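Local coordinates for branched-chain-amino-acid aminotransferase (PDB 6NST), which probably transfers amino groups between leucine, isoleucine or valine and 2-oxoglutarate, using pyridoxal 5'-phosphate as cofactor in branched-chain amino acid biosynthesis, at residues W11-L16 and G115-V120; M35-G40 and H67-Q72; M101-S106 and H119-A124. The protein carries 1 engineered substitution. All coordinates share one frame; numbering follows the deposited sequence.

Interaction 1 of 3, residues W11-L16 and G115-V120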
# COMPACT_ATOMS: atom_id res chain seq x y z
N TRP A 11 21.81 -19.74 33.37
CA TRP A 11 23.00 -18.97 33.05
C TRP A 11 22.61 -17.49 32.96
O TRP A 11 21.73 -17.12 32.19
CB TRP A 11 23.59 -19.45 31.73
CG TRP A 11 24.94 -18.89 31.41
CD1 TRP A 11 26.15 -19.43 31.73
CD2 TRP A 11 25.23 -17.68 30.70
NE1 TRP A 11 27.17 -18.64 31.26
CE2 TRP A 11 26.63 -17.55 30.63
CE3 TRP A 11 24.43 -16.69 30.12
CZ2 TRP A 11 27.25 -16.48 29.99
CZ3 TRP A 11 25.05 -15.62 29.49
CH2 TRP A 11 26.44 -15.53 29.43
N TYR A 12 23.27 -16.66 33.77
CA TYR A 12 22.89 -15.26 33.92
C TYR A 12 24.18 -14.43 33.96
O TYR A 12 24.83 -14.36 35.00
CB TYR A 12 22.05 -15.06 35.17
CG TYR A 12 21.28 -13.75 35.25
CD1 TYR A 12 21.59 -12.68 34.42
CD2 TYR A 12 20.24 -13.60 36.16
CE1 TYR A 12 20.88 -11.49 34.50
CE2 TYR A 12 19.53 -12.42 36.24
CZ TYR A 12 19.85 -11.37 35.41
OH TYR A 12 19.14 -10.20 35.50
N ASP A 13 24.53 -13.83 32.82
CA ASP A 13 25.63 -12.88 32.72
C ASP A 13 26.96 -13.50 33.19
O ASP A 13 27.65 -12.97 34.06
CB ASP A 13 25.32 -11.60 33.49
CG ASP A 13 24.21 -10.78 32.85
OD1 ASP A 13 23.74 -11.17 31.76
OD2 ASP A 13 23.82 -9.75 33.43
N GLY A 14 27.31 -14.62 32.57
CA GLY A 14 28.59 -15.26 32.80
C GLY A 14 28.62 -16.30 33.90
O GLY A 14 29.60 -17.04 34.00
N GLU A 15 27.57 -16.38 34.72
CA GLU A 15 27.54 -17.30 35.84
C GLU A 15 26.20 -18.02 35.88
O GLU A 15 25.19 -17.53 35.37
CB GLU A 15 27.76 -16.56 37.18
CG GLU A 15 29.13 -15.92 37.34
CD GLU A 15 29.26 -15.16 38.64
OE1 GLU A 15 28.25 -15.02 39.36
OE2 GLU A 15 30.38 -14.70 38.95
N LEU A 16 26.21 -19.20 36.48
CA LEU A 16 24.98 -19.92 36.78
C LEU A 16 24.43 -19.42 38.11
O LEU A 16 25.17 -19.27 39.08
CB LEU A 16 25.21 -21.43 36.84
CG LEU A 16 25.70 -22.11 35.57
CD1 LEU A 16 26.15 -23.53 35.90
CD2 LEU A 16 24.62 -22.12 34.50
N GLY A 115 23.11 4.80 27.93
CA GLY A 115 23.96 4.15 28.91
C GLY A 115 23.37 2.84 29.40
O GLY A 115 23.51 2.49 30.57
N LEU A 116 22.72 2.12 28.50
CA LEU A 116 22.05 0.87 28.86
C LEU A 116 23.03 -0.29 28.84
O LEU A 116 23.84 -0.43 27.91
CB LEU A 116 20.90 0.59 27.89
CG LEU A 116 19.74 1.60 27.92
CD1 LEU A 116 18.70 1.25 26.88
CD2 LEU A 116 19.12 1.64 29.31
N LYS A 117 22.96 -1.12 29.87
CA LYS A 117 23.78 -2.32 29.95
C LYS A 117 23.04 -3.50 29.33
O LYS A 117 21.82 -3.64 29.49
CB LYS A 117 24.14 -2.63 31.40
CG LYS A 117 25.17 -3.74 31.56
CD LYS A 117 25.54 -3.94 33.03
CE LYS A 117 26.58 -5.04 33.20
NZ LYS A 117 26.08 -6.35 32.70
N VAL A 118 23.78 -4.33 28.61
CA VAL A 118 23.24 -5.52 27.96
C VAL A 118 23.42 -6.71 28.88
O VAL A 118 24.54 -7.00 29.32
CB VAL A 118 23.91 -5.76 26.60
CG1 VAL A 118 23.35 -7.01 25.95
CG2 VAL A 118 23.73 -4.56 25.69
N HIS A 119 22.33 -7.41 29.16
CA HIS A 119 22.34 -8.63 29.95
C HIS A 119 21.93 -9.81 29.08
O HIS A 119 21.20 -9.65 28.10
CB HIS A 119 21.40 -8.53 31.16
CG HIS A 119 21.73 -7.40 32.09
ND1 HIS A 119 22.26 -7.61 33.34
CD2 HIS A 119 21.62 -6.06 31.94
CE1 HIS A 119 22.45 -6.44 33.93
NE2 HIS A 119 22.07 -5.48 33.10
N VAL A 120 22.41 -11.00 29.44
CA VAL A 120 22.13 -12.22 28.69
C VAL A 120 21.72 -13.31 29.67
O VAL A 120 22.39 -13.52 30.69
CB VAL A 120 23.35 -12.68 27.86
CG1 VAL A 120 23.03 -13.95 27.10
CG2 VAL A 120 23.80 -11.58 26.91
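Lys117 sends its extended chain toward the turn and bends it at the last torsion, so that NZ sits above one face of the His119 ring, near the rim. The ammonium stops 4.1 Å from Asp13 OD2, too far for a salt bridge but close enough that it would tend to favour the charged carboxylate. At His119, CG lies anti to the carbonyl carbon and swings ND1 up to the same oxygen: ND1 donates to the syn lone pair of Asp13 OD2 at 2.6 Å. That bond is short but bent, in part because the oxygen lies 30° out of the imidazole plane. Asp13 occupies the first corner of a type I' turn, Tyr12 to Glu15, the tight beta hairpin joining strands 9-12 and 15-18 at the outermost edge of the antiparallel sheet within this chain. Val120 is held at both backbone polar atoms by this one aspartate. Its N gives a nearly straight bond to Asp13 OD1 (2.7 Å, 172°), while Asp13 N donates to Val120 O at 3.0 Å. On the apolar side, Val120 CG1 reaches the edge of the Trp11 indole near its plane, 3.5 Å from CZ3, and Tyr75 packs on both residues.

Interaction 2 of 3, residues M35-G40 and H67-Q72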
# COMPACT_ATOMS: atom_id res chain seq x y z
N MET A 35 12.80 -3.84 23.45
CA MET A 35 14.06 -3.89 22.71
C MET A 35 14.93 -5.00 23.28
O MET A 35 15.59 -4.83 24.31
CB MET A 35 14.77 -2.54 22.76
CG MET A 35 16.07 -2.47 21.98
SD MET A 35 15.83 -2.77 20.22
CE MET A 35 16.96 -1.56 19.53
N GLY A 36 14.94 -6.13 22.60
CA GLY A 36 15.77 -7.25 22.98
C GLY A 36 15.61 -8.34 21.95
O GLY A 36 14.66 -8.34 21.16
N VAL A 37 16.56 -9.27 21.96
CA VAL A 37 16.56 -10.37 21.01
C VAL A 37 16.61 -11.68 21.78
O VAL A 37 17.10 -11.74 22.92
CB VAL A 37 17.73 -10.27 20.01
CG1 VAL A 37 17.70 -8.92 19.30
CG2 VAL A 37 19.06 -10.47 20.70
N PHE A 38 16.08 -12.74 21.17
CA PHE A 38 16.03 -14.04 21.82
C PHE A 38 16.06 -15.13 20.77
O PHE A 38 15.99 -14.87 19.56
CB PHE A 38 14.79 -14.17 22.72
CG PHE A 38 13.50 -14.33 21.96
CD1 PHE A 38 12.89 -15.57 21.85
CD2 PHE A 38 12.88 -13.24 21.38
CE1 PHE A 38 11.70 -15.72 21.16
CE2 PHE A 38 11.69 -13.38 20.69
CZ PHE A 38 11.10 -14.62 20.58
N GLU A 39 16.17 -16.37 21.24
CA GLU A 39 16.20 -17.53 20.36
C GLU A 39 15.38 -18.65 20.98
O GLU A 39 15.13 -18.69 22.19
CB GLU A 39 17.64 -18.01 20.12
CG GLU A 39 18.35 -17.30 18.97
CD GLU A 39 17.66 -17.52 17.64
OE1 GLU A 39 17.51 -16.55 16.87
OE2 GLU A 39 17.25 -18.67 17.37
N GLY A 40 14.94 -19.57 20.12
CA GLY A 40 14.32 -20.80 20.56
C GLY A 40 15.13 -21.98 20.08
O GLY A 40 15.30 -22.17 18.87
N HIS A 67 22.89 -7.57 16.15
CA HIS A 67 23.56 -6.64 15.24
C HIS A 67 22.55 -5.78 14.50
O HIS A 67 22.79 -4.58 14.27
CB HIS A 67 24.44 -7.42 14.26
CG HIS A 67 25.17 -6.56 13.27
ND1 HIS A 67 26.14 -5.66 13.64
CD2 HIS A 67 25.07 -6.47 11.92
CE1 HIS A 67 26.61 -5.05 12.57
NE2 HIS A 67 25.97 -5.52 11.51
N ILE A 68 21.40 -6.35 14.13
CA ILE A 68 20.35 -5.57 13.49
C ILE A 68 19.81 -4.51 14.44
O ILE A 68 19.58 -3.36 14.04
CB ILE A 68 19.23 -6.51 13.00
CG1 ILE A 68 19.74 -7.40 11.87
CG2 ILE A 68 18.02 -5.70 12.54
CD1 ILE A 68 18.80 -8.51 11.47
N MET A 69 19.63 -4.86 15.71
CA MET A 69 19.07 -3.94 16.70
C MET A 69 20.12 -3.05 17.34
O MET A 69 19.79 -2.30 18.25
CB MET A 69 18.34 -4.73 17.79
CG MET A 69 17.19 -5.57 17.26
SD MET A 69 15.93 -4.55 16.48
CE MET A 69 14.86 -5.82 15.80
N ASN A 70 21.37 -3.12 16.87
CA ASN A 70 22.47 -2.34 17.44
C ASN A 70 22.66 -2.64 18.92
O ASN A 70 22.96 -1.75 19.72
CB ASN A 70 22.26 -0.84 17.21
CG ASN A 70 23.35 -0.22 16.36
OD1 ASN A 70 24.11 -0.92 15.69
ND2 ASN A 70 23.45 1.10 16.40
N MET A 71 22.49 -3.90 19.29
CA MET A 71 22.74 -4.37 20.65
C MET A 71 24.07 -5.12 20.66
O MET A 71 24.26 -6.07 19.90
CB MET A 71 21.62 -5.28 21.15
CG MET A 71 20.25 -4.63 21.21
SD MET A 71 19.03 -5.75 21.91
CE MET A 71 19.65 -5.92 23.58
N GLN A 72 24.98 -4.69 21.53
CA GLN A 72 26.30 -5.30 21.65
C GLN A 72 26.24 -6.37 22.74
O GLN A 72 26.15 -6.04 23.93
CB GLN A 72 27.36 -4.25 21.95
CG GLN A 72 28.78 -4.79 22.03
CD GLN A 72 29.29 -5.31 20.69
OE1 GLN A 72 29.24 -6.51 20.43
NE2 GLN A 72 29.79 -4.41 19.86
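A Schellman motif at the end of helix 55-68 lies within this contact: Asn70, between Met69 and Met71, takes positive phi (59°), and the chain leaving the helix lays Met69 and Met71 against the beginning of strand 36-46 in the antiparallel sheet. No hydrogen bond joins the two segments; three methionines and a valine, with the backbone of Gly36, do the packing, all of them buried. Among the side-chain contacts, Met35 and Met69 cross obliquely. Met35 starts with CG anti to its backbone N (chi1 -178°), then folds at chi2 and chi3, which carries its thioether over to Met69, where CE lies 3.9 Å from Met69 CB. The two sulfurs come close as well, Met35 SD standing 4.1 Å from Met69 SD. Val37 points at the helix end and slides past Met69 in the opposite direction, its CG1 4.0 Å from Met69 CG. The same methyl also meets the thioether of Met71, with Val37 CG1 4.3 Å from Met71 SD.

Val37 lies about 6 Å, side chain to side chain, from Lys160, the lysine that by similarity carries pyridoxal phosphate, which is consistent with this packing lying beside the cofactor site; no cofactor is attached to Lys160 in this model. Leu170 of a third subunit packs on Met69, and Met169 of that subunit on Met35. The remaining contacts set side chains against backbone. Met71, extended through chi2 and bent only at chi3, brings SD to 3.7 Å from Gly36 CA. Met35 CE stops 3.2 Å from Met69 O.

Interaction 3 of 3, residues M101-S106 and H119-A124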
# COMPACT_ATOMS: atom_id res chain seq x y z
N MET A 101 18.34 -15.27 25.63
CA MET A 101 17.65 -13.99 25.53
C MET A 101 18.61 -12.87 25.92
O MET A 101 19.25 -12.93 26.98
CB MET A 101 16.40 -13.96 26.41
CG MET A 101 15.40 -12.88 26.04
SD MET A 101 15.65 -11.35 26.95
CE MET A 101 14.95 -11.80 28.54
N VAL A 102 18.69 -11.86 25.06
CA VAL A 102 19.55 -10.69 25.25
C VAL A 102 18.65 -9.49 25.48
O VAL A 102 17.71 -9.26 24.71
CB VAL A 102 20.46 -10.47 24.03
CG1 VAL A 102 21.28 -9.20 24.18
CG2 VAL A 102 21.36 -11.68 23.80
N PHE A 103 18.92 -8.73 26.55
CA PHE A 103 18.03 -7.63 26.91
C PHE A 103 18.81 -6.51 27.57
O PHE A 103 19.85 -6.73 28.20
CB PHE A 103 16.89 -8.10 27.83
CG PHE A 103 17.33 -8.57 29.19
CD1 PHE A 103 17.30 -7.72 30.28
CD2 PHE A 103 17.76 -9.88 29.38
CE1 PHE A 103 17.69 -8.15 31.53
CE2 PHE A 103 18.15 -10.32 30.63
CZ PHE A 103 18.12 -9.45 31.71
N TYR A 104 18.29 -5.29 27.43
CA TYR A 104 18.85 -4.13 28.10
C TYR A 104 18.47 -4.13 29.57
O TYR A 104 17.37 -4.54 29.94
CB TYR A 104 18.37 -2.84 27.44
CG TYR A 104 19.08 -2.48 26.16
CD1 TYR A 104 20.45 -2.66 26.02
CD2 TYR A 104 18.38 -1.96 25.08
CE1 TYR A 104 21.10 -2.33 24.85
CE2 TYR A 104 19.02 -1.62 23.90
CZ TYR A 104 20.38 -1.81 23.79
OH TYR A 104 21.03 -1.48 22.62
N GLY A 105 19.39 -3.66 30.41
CA GLY A 105 19.20 -3.71 31.85
C GLY A 105 18.37 -2.54 32.37
O GLY A 105 17.71 -1.83 31.61
N SER A 106 18.43 -2.35 33.69
CA SER A 106 17.70 -1.27 34.33
C SER A 106 18.60 -0.07 34.64
O SER A 106 18.69 0.36 35.80
CB SER A 106 17.02 -1.79 35.60
OG SER A 106 17.96 -2.43 36.44
N HIS A 119 22.33 -7.41 29.16
CA HIS A 119 22.34 -8.63 29.95
C HIS A 119 21.93 -9.81 29.08
O HIS A 119 21.20 -9.65 28.10
CB HIS A 119 21.40 -8.53 31.16
CG HIS A 119 21.73 -7.40 32.09
ND1 HIS A 119 22.26 -7.61 33.34
CD2 HIS A 119 21.62 -6.06 31.94
CE1 HIS A 119 22.45 -6.44 33.93
NE2 HIS A 119 22.07 -5.48 33.10
N VAL A 120 22.41 -11.00 29.44
CA VAL A 120 22.13 -12.22 28.69
C VAL A 120 21.72 -13.31 29.67
O VAL A 120 22.39 -13.52 30.69
CB VAL A 120 23.35 -12.68 27.86
CG1 VAL A 120 23.03 -13.95 27.10
CG2 VAL A 120 23.80 -11.58 26.91
N ILE A 121 20.62 -14.01 29.36
CA ILE A 121 20.18 -15.15 30.16
C ILE A 121 19.89 -16.32 29.24
O ILE A 121 19.43 -16.15 28.10
CB ILE A 121 18.93 -14.82 31.02
CG1 ILE A 121 17.79 -14.28 30.14
CG2 ILE A 121 19.29 -13.86 32.12
CD1 ILE A 121 16.70 -15.30 29.84
N ILE A 122 20.19 -17.52 29.72
CA ILE A 122 19.92 -18.74 28.96
C ILE A 122 19.26 -19.75 29.88
O ILE A 122 19.92 -20.39 30.71
CB ILE A 122 21.20 -19.33 28.33
CG1 ILE A 122 21.91 -18.27 27.48
CG2 ILE A 122 20.86 -20.55 27.49
CD1 ILE A 122 23.20 -18.74 26.87
N ALA A 123 17.94 -19.91 29.73
CA ALA A 123 17.16 -20.83 30.54
C ALA A 123 16.75 -22.04 29.72
O ALA A 123 16.44 -21.91 28.53
CB ALA A 123 15.91 -20.13 31.10
N ALA A 124 16.76 -23.21 30.35
CA ALA A 124 16.41 -24.46 29.69
C ALA A 124 15.48 -25.26 30.59
O ALA A 124 15.77 -25.42 31.78
CB ALA A 124 17.66 -25.27 29.34
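Ile121 and Met101 lie side by side at the apolar centre, pointing the same way, with Ile121 CD1 3.7 Å from Met101 CB. Phe103 shares that face of the sheet: its CG takes the crowded position between backbone N and carbonyl carbon (chi1 66°), which turns the ring across to the neighbouring strand. There Ile121 CG1 meets the ring at its edge, while His119 CB sits over one face, a CH-pi contact 3.8 Å from the Phe103 centroid. The Phe103 and His119 ring planes lie 18° from parallel, but the rings are slid so far that they barely overlap. On the opposite face of the sheet, Val102 and Val120 touch through their CG2 methyls. Farther out, His119 CD2 packs 3.4 Å from Gly105 CA, close against the glycine backbone. His119 NE2 is buried without a partner, whereas ND1 is hydrogen-bonded to Asp13 OD2. The backbones close the contact with four hydrogen bonds in two reciprocal pairs, Met101 with Ile121 and Phe103 with His119; the straightest runs from His119 N to Phe103 O (2.7 Å, 172°). Val102 and Val120 form the non-hydrogen-bonded pair between them, the regular alternation of adjacent antiparallel strands, here 96-104 and 118-126 in the sheet of a class-IV aminotransferase.

Overall arrangement
From the N terminus, the hairpin at 11-16 pairs with 115-120, so interaction 1 closes a loop of 98 intervening residues. Interaction 2 is nested inside it, joining the start of strand 36-46 to the end of helix 55-68. Interaction 3 follows in series after interaction 2 and closes a much shorter connection, between strands 96-104 and 118-126. Interactions 1 and 3 meet on strand 118-126, which lies between 9-12 and 96-104, and share His119 and Val120. Strand 96-104 in turn neighbours 36-46, where Val37 O lies 2.7 Å from Val102 N, a probable hydrogen bond. Interactions 2 and 3 both also touch the same neighbouring subunit.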